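Local coordinates for protein tyrosine recombinase XerH (Helicobacter pylori, PDB 5JK0) that catalyses site-specific cutting and rejoining of DNA through a tyrosine recombinase mechanism and takes part in chromosome segregation, at residues H4-L9 / L17-R22; T174-E179 / H310-S315; Q220-D225 / K271-F276; N230-I235 / A246-A251. All coordinates share one frame; numbering follows the deposited sequence.

Interaction 1. Residues H4-L9 / L17-R22; sequences HPLEEL and LLWIGR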
# COMPACT_ATOMS: atom_id res chain seq x y z
N HIS D 4 19.06 -3.95 -34.90
CA HIS D 4 20.46 -3.58 -35.07
C HIS D 4 21.31 -4.22 -33.98
O HIS D 4 20.79 -4.58 -32.93
CB HIS D 4 20.63 -2.06 -35.04
CG HIS D 4 19.70 -1.33 -35.96
ND1 HIS D 4 20.02 -1.05 -37.27
CD2 HIS D 4 18.47 -0.81 -35.75
CE1 HIS D 4 19.01 -0.40 -37.83
NE2 HIS D 4 18.06 -0.24 -36.93
N PRO D 5 22.62 -4.38 -34.23
CA PRO D 5 23.51 -4.83 -33.15
C PRO D 5 23.53 -3.81 -32.01
O PRO D 5 23.27 -2.63 -32.25
CB PRO D 5 24.87 -4.92 -33.84
CG PRO D 5 24.56 -5.11 -35.28
CD PRO D 5 23.31 -4.31 -35.53
N LEU D 6 23.81 -4.27 -30.80
CA LEU D 6 23.83 -3.39 -29.64
C LEU D 6 24.89 -2.30 -29.79
O LEU D 6 24.61 -1.11 -29.60
CB LEU D 6 24.08 -4.18 -28.36
CG LEU D 6 24.08 -3.35 -27.07
CD1 LEU D 6 22.69 -2.82 -26.77
CD2 LEU D 6 24.61 -4.16 -25.89
N GLU D 7 26.10 -2.71 -30.13
CA GLU D 7 27.23 -1.79 -30.24
C GLU D 7 27.82 -1.80 -31.65
O GLU D 7 28.51 -2.74 -32.03
CB GLU D 7 28.30 -2.14 -29.21
CG GLU D 7 27.79 -2.15 -27.78
CD GLU D 7 28.82 -2.66 -26.79
OE1 GLU D 7 29.36 -1.83 -26.02
OE2 GLU D 7 29.09 -3.88 -26.78
N GLU D 8 27.54 -0.75 -32.41
CA GLU D 8 28.02 -0.65 -33.79
C GLU D 8 29.17 0.34 -33.92
O GLU D 8 29.89 0.33 -34.91
CB GLU D 8 26.88 -0.25 -34.72
CG GLU D 8 25.81 -1.31 -34.91
CD GLU D 8 24.69 -0.87 -35.83
OE1 GLU D 8 24.52 -1.48 -36.90
OE2 GLU D 8 23.98 0.10 -35.48
N LEU D 9 29.33 1.19 -32.91
CA LEU D 9 30.37 2.22 -32.94
C LEU D 9 31.43 1.97 -31.87
O LEU D 9 31.24 1.15 -30.97
CB LEU D 9 29.75 3.60 -32.75
CG LEU D 9 28.61 3.98 -33.69
CD1 LEU D 9 28.02 5.33 -33.32
CD2 LEU D 9 29.08 3.97 -35.14
N LEU D 17 23.30 7.55 -28.18
CA LEU D 17 22.53 8.51 -28.98
C LEU D 17 21.80 7.81 -30.12
O LEU D 17 20.69 8.21 -30.49
CB LEU D 17 23.45 9.59 -29.56
CG LEU D 17 23.60 10.88 -28.76
CD1 LEU D 17 24.51 11.86 -29.50
CD2 LEU D 17 22.25 11.51 -28.49
N LEU D 18 22.42 6.77 -30.66
CA LEU D 18 21.86 6.03 -31.78
C LEU D 18 20.57 5.33 -31.37
O LEU D 18 19.58 5.36 -32.11
CB LEU D 18 22.88 5.01 -32.29
CG LEU D 18 22.78 4.62 -33.77
CD1 LEU D 18 22.97 5.84 -34.65
CD2 LEU D 18 23.82 3.56 -34.10
N TRP D 19 20.57 4.71 -30.20
CA TRP D 19 19.40 4.00 -29.70
C TRP D 19 18.30 4.94 -29.22
O TRP D 19 17.11 4.64 -29.37
CB TRP D 19 19.79 3.04 -28.58
CG TRP D 19 20.45 1.78 -29.07
CD1 TRP D 19 21.75 1.43 -28.92
CD2 TRP D 19 19.82 0.73 -29.80
NE1 TRP D 19 21.98 0.20 -29.50
CE2 TRP D 19 20.81 -0.25 -30.05
CE3 TRP D 19 18.52 0.50 -30.26
CZ2 TRP D 19 20.54 -1.42 -30.75
CZ3 TRP D 19 18.25 -0.67 -30.95
CH2 TRP D 19 19.26 -1.61 -31.19
N ILE D 20 18.69 6.07 -28.64
CA ILE D 20 17.73 7.06 -28.17
C ILE D 20 16.95 7.64 -29.35
O ILE D 20 15.73 7.80 -29.28
CB ILE D 20 18.42 8.20 -27.39
CG1 ILE D 20 19.00 7.68 -26.08
CG2 ILE D 20 17.43 9.32 -27.10
CD1 ILE D 20 19.68 8.74 -25.25
N GLY D 21 17.66 7.94 -30.43
CA GLY D 21 17.04 8.46 -31.63
C GLY D 21 16.05 7.49 -32.24
O GLY D 21 14.98 7.88 -32.70
N ARG D 22 16.41 6.21 -32.24
CA ARG D 22 15.53 5.16 -32.75
C ARG D 22 14.28 5.02 -31.89
O ARG D 22 13.17 4.86 -32.41
CB ARG D 22 16.27 3.82 -32.81
CG ARG D 22 17.36 3.75 -33.87
CD ARG D 22 18.26 2.56 -33.64
NE ARG D 22 19.30 2.44 -34.66
CZ ARG D 22 20.42 1.75 -34.51
NH1 ARG D 22 20.66 1.11 -33.37
NH2 ARG D 22 21.31 1.69 -35.50
O HOH W 1 23.51 0.18 -32.67
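The guanidinium of Arg-22 lies flat on the imidazole of His-4, with centres 3.6 Å apart and planes 6° from parallel. CZ of Arg-22 sits over the CD2 side of the ring, while NH2 is shifted toward the rim. The arginine chain is extended from CG to NE, which carries the flat end across to the N-terminal segment. The opposite face of the guanidinium is met by CG of Leu-18, one helical turn back. The guanidinium is thus layered between ring and aliphatic branch.

At its edge, NH2 of Arg-22 donates to OE2 of Glu-8 at 3.1 Å, in a nearly straight hydrogen bond that is also a salt bridge; OE2 is met nearly along its C-O axis. The donor plane holds the oxygen, but the carboxylate is turned 51° against it. A water gives hydrogen bonds to Pro-5 O and Glu-8 OE2 and accepts one from Arg-22 NH1.

The indole of Trp-19 has Arg-22 NH1 over the centre of one face, 3.4 Å above the plane. Its edge is turned to the incoming backbone. NE1 of Trp-19 donates to Leu-6 O at 2.9 Å, with an angle of 176° at the hydrogen and on a carbonyl lone pair. CZ2 of Trp-19 lies 3.3 Å from Pro-5 O. Trp-19 and Leu-6 pack on Ile-140 of helix 123-143.

Through these bonds the N-terminal peptide folds back along helix 12-30. This helix belongs to the helical N-terminal, SAM-like region of the phage integrase family, and the stack, the salt bridge and the indole bond hold residues 4-8 against it.

Interaction 2. Residues T174-E179 / H310-S315; sequences THLNNE and HMLRHS. With nucleotides of chain H; nucleotides of chain G.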
# COMPACT_ATOMS: atom_id res chain seq x y z
N THR D 174 -8.63 20.67 -5.95
CA THR D 174 -8.86 22.11 -5.86
C THR D 174 -10.08 22.52 -6.69
O THR D 174 -10.22 22.11 -7.84
CB THR D 174 -7.64 22.92 -6.33
OG1 THR D 174 -6.48 22.53 -5.58
CG2 THR D 174 -7.87 24.41 -6.16
N HIS D 175 -10.96 23.32 -6.09
CA HIS D 175 -12.21 23.69 -6.73
C HIS D 175 -12.86 24.92 -6.10
O HIS D 175 -12.40 25.42 -5.07
CB HIS D 175 -13.20 22.52 -6.67
CG HIS D 175 -13.61 22.16 -5.28
ND1 HIS D 175 -12.85 21.35 -4.47
CD2 HIS D 175 -14.70 22.51 -4.55
CE1 HIS D 175 -13.45 21.20 -3.31
NE2 HIS D 175 -14.58 21.90 -3.33
N LEU D 176 -13.92 25.40 -6.73
CA LEU D 176 -14.73 26.49 -6.19
C LEU D 176 -16.11 25.96 -5.82
O LEU D 176 -16.72 25.22 -6.59
CB LEU D 176 -14.85 27.63 -7.20
CG LEU D 176 -13.57 28.21 -7.79
CD1 LEU D 176 -13.89 29.21 -8.90
CD2 LEU D 176 -12.73 28.87 -6.71
N ASN D 177 -16.61 26.34 -4.65
CA ASN D 177 -17.95 25.94 -4.25
C ASN D 177 -19.01 26.76 -4.98
O ASN D 177 -18.68 27.58 -5.84
CB ASN D 177 -18.13 26.06 -2.73
CG ASN D 177 -17.78 27.44 -2.20
OD1 ASN D 177 -18.16 28.46 -2.77
ND2 ASN D 177 -17.04 27.47 -1.09
N ASN D 178 -20.27 26.55 -4.63
CA ASN D 178 -21.38 27.22 -5.31
C ASN D 178 -21.31 28.74 -5.16
O ASN D 178 -21.59 29.48 -6.10
CB ASN D 178 -22.72 26.70 -4.79
CG ASN D 178 -23.84 26.88 -5.80
OD1 ASN D 178 -23.79 27.76 -6.66
ND2 ASN D 178 -24.86 26.04 -5.69
N GLU D 179 -20.95 29.20 -3.96
CA GLU D 179 -20.86 30.63 -3.69
C GLU D 179 -19.69 31.28 -4.41
O GLU D 179 -19.80 32.39 -4.93
CB GLU D 179 -20.75 30.88 -2.18
N HIS D 310 -8.96 23.76 -15.78
CA HIS D 310 -9.16 22.40 -15.28
C HIS D 310 -9.69 22.44 -13.84
O HIS D 310 -10.42 21.54 -13.42
CB HIS D 310 -7.87 21.60 -15.35
CG HIS D 310 -8.08 20.12 -15.41
ND1 HIS D 310 -8.35 19.45 -16.59
CD2 HIS D 310 -8.08 19.17 -14.44
CE1 HIS D 310 -8.49 18.16 -16.34
NE2 HIS D 310 -8.34 17.97 -15.05
N MET D 311 -9.32 23.47 -13.10
CA MET D 311 -9.83 23.68 -11.75
C MET D 311 -11.33 23.98 -11.81
O MET D 311 -12.08 23.59 -10.92
CB MET D 311 -9.08 24.81 -11.05
CG MET D 311 -9.40 24.97 -9.57
SD MET D 311 -10.80 26.05 -9.23
CE MET D 311 -10.18 27.61 -9.86
N LEU D 312 -11.74 24.68 -12.86
CA LEU D 312 -13.15 24.95 -13.09
C LEU D 312 -13.89 23.66 -13.46
O LEU D 312 -15.07 23.51 -13.18
CB LEU D 312 -13.33 25.99 -14.20
CG LEU D 312 -12.65 27.34 -13.98
CD1 LEU D 312 -12.92 28.27 -15.15
CD2 LEU D 312 -13.12 27.97 -12.68
N ARG D 313 -13.16 22.74 -14.09
CA ARG D 313 -13.71 21.44 -14.46
C ARG D 313 -13.99 20.61 -13.21
O ARG D 313 -15.00 19.92 -13.13
CB ARG D 313 -12.76 20.71 -15.41
CG ARG D 313 -13.13 19.27 -15.72
CD ARG D 313 -12.32 18.75 -16.90
NE ARG D 313 -12.36 17.29 -17.03
CZ ARG D 313 -13.22 16.63 -17.81
NH1 ARG D 313 -14.11 17.29 -18.53
NH2 ARG D 313 -13.18 15.31 -17.86
N HIS D 314 -13.08 20.67 -12.24
CA HIS D 314 -13.27 20.01 -10.96
C HIS D 314 -14.46 20.61 -10.22
O HIS D 314 -15.22 19.91 -9.56
CB HIS D 314 -12.01 20.11 -10.09
CG HIS D 314 -10.85 19.32 -10.61
ND1 HIS D 314 -10.91 17.96 -10.83
CD2 HIS D 314 -9.59 19.69 -10.94
CE1 HIS D 314 -9.74 17.53 -11.28
NE2 HIS D 314 -8.93 18.57 -11.36
N SER D 315 -14.61 21.93 -10.33
CA SER D 315 -15.68 22.65 -9.65
C SER D 315 -17.05 22.23 -10.19
O SER D 315 -18.02 22.16 -9.45
CB SER D 315 -15.49 24.16 -9.80
OG SER D 315 -14.24 24.57 -9.28
P DA H 12 -3.98 16.59 -11.05
OP1 DA H 12 -4.61 17.92 -10.88
OP2 DA H 12 -3.94 15.63 -9.93
O5' DA H 12 -4.66 15.86 -12.30
C5' DA H 12 -4.80 16.55 -13.53
C4' DA H 12 -5.38 15.63 -14.60
O4' DA H 12 -4.33 14.76 -15.11
C3' DA H 12 -6.51 14.72 -14.12
O3' DA H 12 -7.58 14.74 -15.06
C2' DA H 12 -5.86 13.34 -14.03
C1' DA H 12 -4.78 13.42 -15.10
N9 DA H 12 -3.63 12.56 -14.83
C8 DA H 12 -3.05 12.31 -13.62
N7 DA H 12 -2.02 11.50 -13.68
C5 DA H 12 -1.91 11.20 -15.03
C6 DA H 12 -1.02 10.39 -15.75
N6 DA H 12 -0.02 9.70 -15.18
N1 DA H 12 -1.18 10.31 -17.09
C2 DA H 12 -2.18 10.99 -17.65
N3 DA H 12 -3.09 11.79 -17.08
C4 DA H 12 -2.89 11.85 -15.75
P DC G 23 -4.89 23.91 -16.84
OP1 DC G 23 -5.97 24.30 -15.91
OP2 DC G 23 -4.67 24.68 -18.08
O5' DC G 23 -3.52 23.88 -16.02
C5' DC G 23 -3.40 23.05 -14.87
C4' DC G 23 -2.07 23.26 -14.17
O4' DC G 23 -1.00 22.75 -15.00
C3' DC G 23 -1.72 24.72 -13.86
O3' DC G 23 -1.10 24.81 -12.59
C2' DC G 23 -0.76 25.09 -14.99
C1' DC G 23 -0.04 23.77 -15.23
N1 DC G 23 0.47 23.61 -16.62
C2 DC G 23 1.85 23.57 -16.85
O2 DC G 23 2.63 23.68 -15.89
N3 DC G 23 2.31 23.42 -18.12
C4 DC G 23 1.44 23.30 -19.13
N4 DC G 23 1.93 23.16 -20.36
C5 DC G 23 0.03 23.34 -18.92
C6 DC G 23 -0.40 23.49 -17.66
P DT G 22 -5.98 19.49 -22.31
OP1 DT G 22 -7.40 19.92 -22.43
OP2 DT G 22 -5.04 19.77 -23.42
O5' DT G 22 -5.37 20.13 -20.98
C5' DT G 22 -6.00 19.89 -19.73
C4' DT G 22 -5.13 20.37 -18.58
O4' DT G 22 -3.83 19.74 -18.66
C3' DT G 22 -4.88 21.88 -18.53
O3' DT G 22 -5.14 22.36 -17.22
C2' DT G 22 -3.40 22.01 -18.91
C1' DT G 22 -2.83 20.70 -18.42
N1 DT G 22 -1.59 20.28 -19.14
C2 DT G 22 -0.43 20.10 -18.43
O2 DT G 22 -0.34 20.25 -17.22
N3 DT G 22 0.65 19.72 -19.19
C4 DT G 22 0.67 19.51 -20.56
O4 DT G 22 1.69 19.17 -21.15
C5 DT G 22 -0.58 19.72 -21.24
C7 DT G 22 -0.68 19.53 -22.72
C6 DT G 22 -1.64 20.10 -20.50
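OG of Ser-315 is gripped from two directions. It accepts a hydrogen bond from Leu-176 N at 2.7 Å, with an angle of 163° at the hydrogen. It also donates to Met-311 O, 2.9 Å away and one turn earlier in its helix. OG stands anti to its own carbonyl carbon (chi1 -58°), which turns it back toward the carbonyl of Met-311. Met-311 O takes a second bond from Ser-315 N, and the two donors come from opposite faces of the carbonyl plane.

Around this link most of the contact is van der Waals packing. The Met-311 chain bends at chi2 and chi3 and crosses Leu-176 at about a right angle, with SD of Met-311 3.8 Å from CG of Leu-176. CG of Met-311 lies 3.4 Å from Thr-174 O. Leu-176 and Leu-312 run side by side and point the same way. CB of His-175 rests near OG of Ser-315, while the imidazole of His-175 leads off and uses ND1 to bond Pro-173 O. OG1 of Thr-174 bonds Glu-305.

The N-terminal end of helix 309-324 meets the DNA. His-310 N donates to OP1 of DC23 of chain G at 3.0 Å. His-310 NE2 makes a weak bond to O3' of DA12 of chain H, at 3.3 Å. ND1 of His-314 bonds the hydroxyl of Tyr-345, the predicted nucleophile.

His-310 and Arg-313 are predicted active-site residues. His-310 reaches both strands, consistent with such a role in the pre-cleavage complex. Ser-315 is buried, and its OG is used both ways. This fixes the rotation of the hydroxyl and ties residues 174-176 to the helix that bears His-310 and Arg-313.

Interaction 3. Residues Q220-D225 / K271-F276; sequences QLKIKD and KNDLLF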
# COMPACT_ATOMS: atom_id res chain seq x y z
N GLN D 220 -11.23 23.53 -29.54
CA GLN D 220 -11.40 22.85 -30.82
C GLN D 220 -12.87 22.77 -31.24
O GLN D 220 -13.21 22.06 -32.19
CB GLN D 220 -10.80 21.45 -30.77
CG GLN D 220 -9.29 21.42 -30.85
CD GLN D 220 -8.78 21.90 -32.20
OE1 GLN D 220 -9.23 21.44 -33.25
NE2 GLN D 220 -7.83 22.84 -32.18
N LEU D 221 -13.73 23.50 -30.55
CA LEU D 221 -15.15 23.53 -30.88
C LEU D 221 -15.38 24.13 -32.26
O LEU D 221 -14.72 25.09 -32.66
CB LEU D 221 -15.94 24.33 -29.84
CG LEU D 221 -16.15 23.67 -28.47
CD1 LEU D 221 -16.99 24.56 -27.58
CD2 LEU D 221 -16.80 22.30 -28.64
N LYS D 222 -16.33 23.55 -33.00
CA LYS D 222 -16.67 24.05 -34.32
C LYS D 222 -18.14 24.42 -34.41
O LYS D 222 -18.98 23.84 -33.72
CB LYS D 222 -16.31 23.00 -35.38
CG LYS D 222 -14.81 22.79 -35.54
CD LYS D 222 -14.49 21.73 -36.58
CE LYS D 222 -12.99 21.62 -36.80
NZ LYS D 222 -12.26 21.33 -35.54
N ILE D 223 -18.44 25.40 -35.26
CA ILE D 223 -19.78 25.97 -35.36
C ILE D 223 -20.86 24.95 -35.72
O ILE D 223 -21.97 25.00 -35.20
CB ILE D 223 -19.81 27.11 -36.40
CG1 ILE D 223 -18.71 28.13 -36.10
CG2 ILE D 223 -21.17 27.79 -36.43
CD1 ILE D 223 -18.64 29.27 -37.10
N LYS D 224 -20.51 24.00 -36.59
CA LYS D 224 -21.47 23.01 -37.07
C LYS D 224 -21.88 22.02 -35.98
O LYS D 224 -22.85 21.28 -36.15
CB LYS D 224 -20.89 22.26 -38.27
CG LYS D 224 -19.65 21.44 -37.95
CD LYS D 224 -19.19 20.64 -39.16
CE LYS D 224 -17.97 19.80 -38.82
NZ LYS D 224 -17.52 18.98 -39.98
N ASP D 225 -21.15 22.00 -34.87
CA ASP D 225 -21.44 21.06 -33.79
C ASP D 225 -22.36 21.67 -32.74
O ASP D 225 -22.55 21.09 -31.66
CB ASP D 225 -20.14 20.59 -33.14
CG ASP D 225 -19.28 19.77 -34.07
OD1 ASP D 225 -19.84 19.12 -34.98
OD2 ASP D 225 -18.04 19.78 -33.91
N LYS D 271 -9.88 30.34 -41.66
CA LYS D 271 -10.10 29.63 -42.92
C LYS D 271 -11.18 28.56 -42.84
O LYS D 271 -11.70 28.12 -43.88
CB LYS D 271 -8.79 29.00 -43.39
N ASN D 272 -11.53 28.12 -41.64
CA ASN D 272 -12.53 27.07 -41.48
C ASN D 272 -13.69 27.46 -40.57
O ASN D 272 -13.94 28.65 -40.34
CB ASN D 272 -11.87 25.79 -40.95
CG ASN D 272 -11.05 26.03 -39.70
OD1 ASN D 272 -11.04 27.12 -39.14
ND2 ASN D 272 -10.36 24.99 -39.24
N ASP D 273 -14.39 26.46 -40.05
CA ASP D 273 -15.56 26.69 -39.20
C ASP D 273 -15.21 26.58 -37.72
O ASP D 273 -16.07 26.32 -36.89
CB ASP D 273 -16.67 25.69 -39.55
CG ASP D 273 -16.23 24.25 -39.39
OD1 ASP D 273 -15.02 23.98 -39.52
OD2 ASP D 273 -17.10 23.39 -39.14
N LEU D 274 -13.93 26.79 -37.41
CA LEU D 274 -13.47 26.81 -36.02
C LEU D 274 -14.09 27.99 -35.29
O LEU D 274 -14.03 29.12 -35.77
CB LEU D 274 -11.95 26.87 -35.97
CG LEU D 274 -11.28 26.61 -34.62
CD1 LEU D 274 -11.58 25.20 -34.13
CD2 LEU D 274 -9.78 26.83 -34.73
N LEU D 275 -14.70 27.73 -34.13
CA LEU D 275 -15.42 28.77 -33.40
C LEU D 275 -14.49 29.83 -32.82
O LEU D 275 -14.63 31.01 -33.11
CB LEU D 275 -16.27 28.15 -32.29
CG LEU D 275 -17.16 29.12 -31.52
CD1 LEU D 275 -18.08 29.87 -32.47
CD2 LEU D 275 -17.97 28.39 -30.46
N PHE D 276 -13.54 29.39 -32.00
CA PHE D 276 -12.58 30.31 -31.40
C PHE D 276 -11.28 30.32 -32.18
O PHE D 276 -10.77 29.27 -32.57
CB PHE D 276 -12.33 29.93 -29.94
CG PHE D 276 -13.57 29.88 -29.10
CD1 PHE D 276 -14.16 31.05 -28.64
CD2 PHE D 276 -14.15 28.67 -28.76
CE1 PHE D 276 -15.31 31.01 -27.86
CE2 PHE D 276 -15.29 28.62 -27.99
CZ PHE D 276 -15.87 29.79 -27.54
O HOH W 2 -12.91 26.66 -31.34
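The side chain of Lys-222 crosses Asp-273 at a slant. CB of Lys-222 lies 3.7 Å from Asp-273 O. CG stays near the same oxygen. CD of Lys-222 comes to 3.7 Å from OD1 of Asp-273, and CE remains close to that carboxylate oxygen. The last bond then turns (chi4 56°) and brings NZ of Lys-222 to 4.2 Å from CD1 of Leu-274. The contact with Asp-273 is therefore made by the methylenes, not by a salt bridge.

The backbones form a single beta bridge between Lys-222 and Leu-274. Leu-275 N donates to Leu-221 O, and Ile-223 N donates to Asp-273 O; both bonds are 3.0 Å. A water adds a further link, donating to Leu-221 O and accepting from Phe-276 N. The bridge joins two loops of the tyrosine recombinase domain: one leads into strand 226-229, the other into helix 286-300.

CG of Lys-224 lies 3.4 Å from OD2 of Asp-273. Ile-223 crosses Leu-275 at about a right angle, and both pack on Leu-262 of helix 255-264. CD1 of Leu-221 meets the ring edge of Phe-276, which packs against helix 198-211.

Interaction 4. Residues N230-I235 / A246-A251; sequences NGCYTI and AVMLKA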
# COMPACT_ATOMS: atom_id res chain seq x y z
N ASN D 230 -35.52 23.48 -27.87
CA ASN D 230 -36.19 23.56 -26.57
C ASN D 230 -35.47 24.46 -25.58
O ASN D 230 -35.44 24.18 -24.38
CB ASN D 230 -36.37 22.16 -25.98
N GLY D 231 -34.88 25.54 -26.09
CA GLY D 231 -34.18 26.50 -25.26
C GLY D 231 -32.93 25.93 -24.60
O GLY D 231 -32.58 26.33 -23.49
N CYS D 232 -32.27 25.01 -25.28
CA CYS D 232 -31.06 24.39 -24.74
C CYS D 232 -30.14 23.91 -25.86
O CYS D 232 -30.59 23.29 -26.82
CB CYS D 232 -31.43 23.22 -23.82
SG CYS D 232 -30.03 22.49 -22.96
N TYR D 233 -28.85 24.20 -25.72
CA TYR D 233 -27.86 23.81 -26.72
C TYR D 233 -27.35 22.39 -26.51
O TYR D 233 -27.17 21.95 -25.37
CB TYR D 233 -26.68 24.78 -26.71
CG TYR D 233 -26.96 26.13 -27.35
CD1 TYR D 233 -26.99 26.27 -28.73
CD2 TYR D 233 -27.17 27.25 -26.56
CE1 TYR D 233 -27.24 27.50 -29.31
CE2 TYR D 233 -27.42 28.49 -27.14
CZ TYR D 233 -27.46 28.60 -28.52
OH TYR D 233 -27.70 29.83 -29.09
N THR D 234 -27.12 21.69 -27.61
CA THR D 234 -26.45 20.40 -27.57
C THR D 234 -25.12 20.51 -28.30
O THR D 234 -25.07 20.63 -29.52
CB THR D 234 -27.30 19.29 -28.20
OG1 THR D 234 -28.49 19.09 -27.43
CG2 THR D 234 -26.52 17.98 -28.25
N ILE D 235 -24.03 20.47 -27.54
CA ILE D 235 -22.70 20.66 -28.10
C ILE D 235 -21.96 19.34 -28.26
O ILE D 235 -21.74 18.61 -27.30
CB ILE D 235 -21.85 21.60 -27.22
CG1 ILE D 235 -22.61 22.89 -26.93
CG2 ILE D 235 -20.51 21.89 -27.88
CD1 ILE D 235 -21.90 23.82 -25.97
N ALA D 246 -21.34 14.25 -26.08
CA ALA D 246 -22.27 15.37 -26.07
C ALA D 246 -22.43 15.99 -24.69
O ALA D 246 -22.40 15.30 -23.67
CB ALA D 246 -23.63 14.93 -26.60
N VAL D 247 -22.59 17.31 -24.67
CA VAL D 247 -22.90 18.04 -23.46
C VAL D 247 -24.07 18.98 -23.73
O VAL D 247 -24.27 19.43 -24.86
CB VAL D 247 -21.69 18.85 -22.93
CG1 VAL D 247 -20.58 17.92 -22.47
CG2 VAL D 247 -21.19 19.81 -24.00
N MET D 248 -24.86 19.26 -22.69
CA MET D 248 -26.00 20.16 -22.84
C MET D 248 -25.82 21.42 -22.00
O MET D 248 -25.20 21.39 -20.94
CB MET D 248 -27.29 19.45 -22.46
CG MET D 248 -27.65 18.29 -23.38
SD MET D 248 -29.24 17.54 -22.99
CE MET D 248 -30.35 18.89 -23.35
N LEU D 249 -26.36 22.52 -22.50
CA LEU D 249 -26.23 23.82 -21.84
C LEU D 249 -27.43 24.70 -22.14
O LEU D 249 -27.81 24.85 -23.30
CB LEU D 249 -24.93 24.50 -22.27
CG LEU D 249 -24.73 25.97 -21.88
CD1 LEU D 249 -24.88 26.16 -20.38
CD2 LEU D 249 -23.36 26.45 -22.35
N LYS D 250 -28.02 25.27 -21.10
CA LYS D 250 -29.17 26.16 -21.26
C LYS D 250 -28.82 27.35 -22.14
O LYS D 250 -27.75 27.94 -22.02
CB LYS D 250 -29.68 26.63 -19.90
CG LYS D 250 -30.33 25.54 -19.07
CD LYS D 250 -30.93 26.09 -17.78
CE LYS D 250 -31.71 25.02 -17.04
NZ LYS D 250 -32.33 25.55 -15.79
N ALA D 251 -29.74 27.69 -23.04
CA ALA D 251 -29.48 28.68 -24.09
C ALA D 251 -29.19 30.08 -23.55
O ALA D 251 -28.27 30.74 -24.03
CB ALA D 251 -30.67 28.74 -25.04
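The sulfur of Cys-232 and the terminal methyl of Met-248 fit together on one face of the hairpin. The methionine chain bends at chi3 (65°) and brings CE of Met-248 to 3.6 Å from SG of Cys-232. Thr-234 and Lys-250 point to the same face.

The other face carries Tyr-233, Ile-235, Val-247 and Leu-249. Here CG2 of Val-247 is a bump set between its own backbone N and carbonyl carbon. CG2 of Val-247 rests 3.7 Å from CB of Ile-235. At the far end the CD2-CE2 side of the Tyr-233 ring rests by Ala-251, with CE2 of Tyr-233 3.9 Å from CB of Ala-251. CB of Ala-251 also lies 3.4 Å from Gly-231 O, filling the corner where the strand begins.

Paired backbone bonds join Tyr-233 to Leu-249 and Ile-235 to Val-247. Ala-251 N adds a bond to Gly-231 O from above the carbonyl plane.

Strand 232-238 is the middle strand of an antiparallel sheet, between 226-229 and 244-250. Tyr-233 packs on Leu-258 of helix 255-264, and Leu-249 on Phe-210 of helix 198-211. On the face of Cys-232 and Met-248, Met-248 touches Leu-353 of the third subunit.

Overall arrangement
Interaction 1 comes first along the chain and stands apart, in the helical N-terminal region. Its centre is about 45 to 55 Å from the other three. Those three share the tyrosine recombinase domain. Interaction 2 brings together distant parts of the sequence, and interactions 3 and 4 fall between its segments. Interaction 4 in turn falls between the segments of interaction 3. The centres of 3 and 4 are about 17 Å apart, and they touch where Leu-221 meets Ile-235. Interaction 2 lies about 21 Å from interaction 4 and about 27 Å from interaction 3, centre to centre. The helical N-terminal region and the catalytic domain are separate bodies, with the predicted catalytic residues in the second.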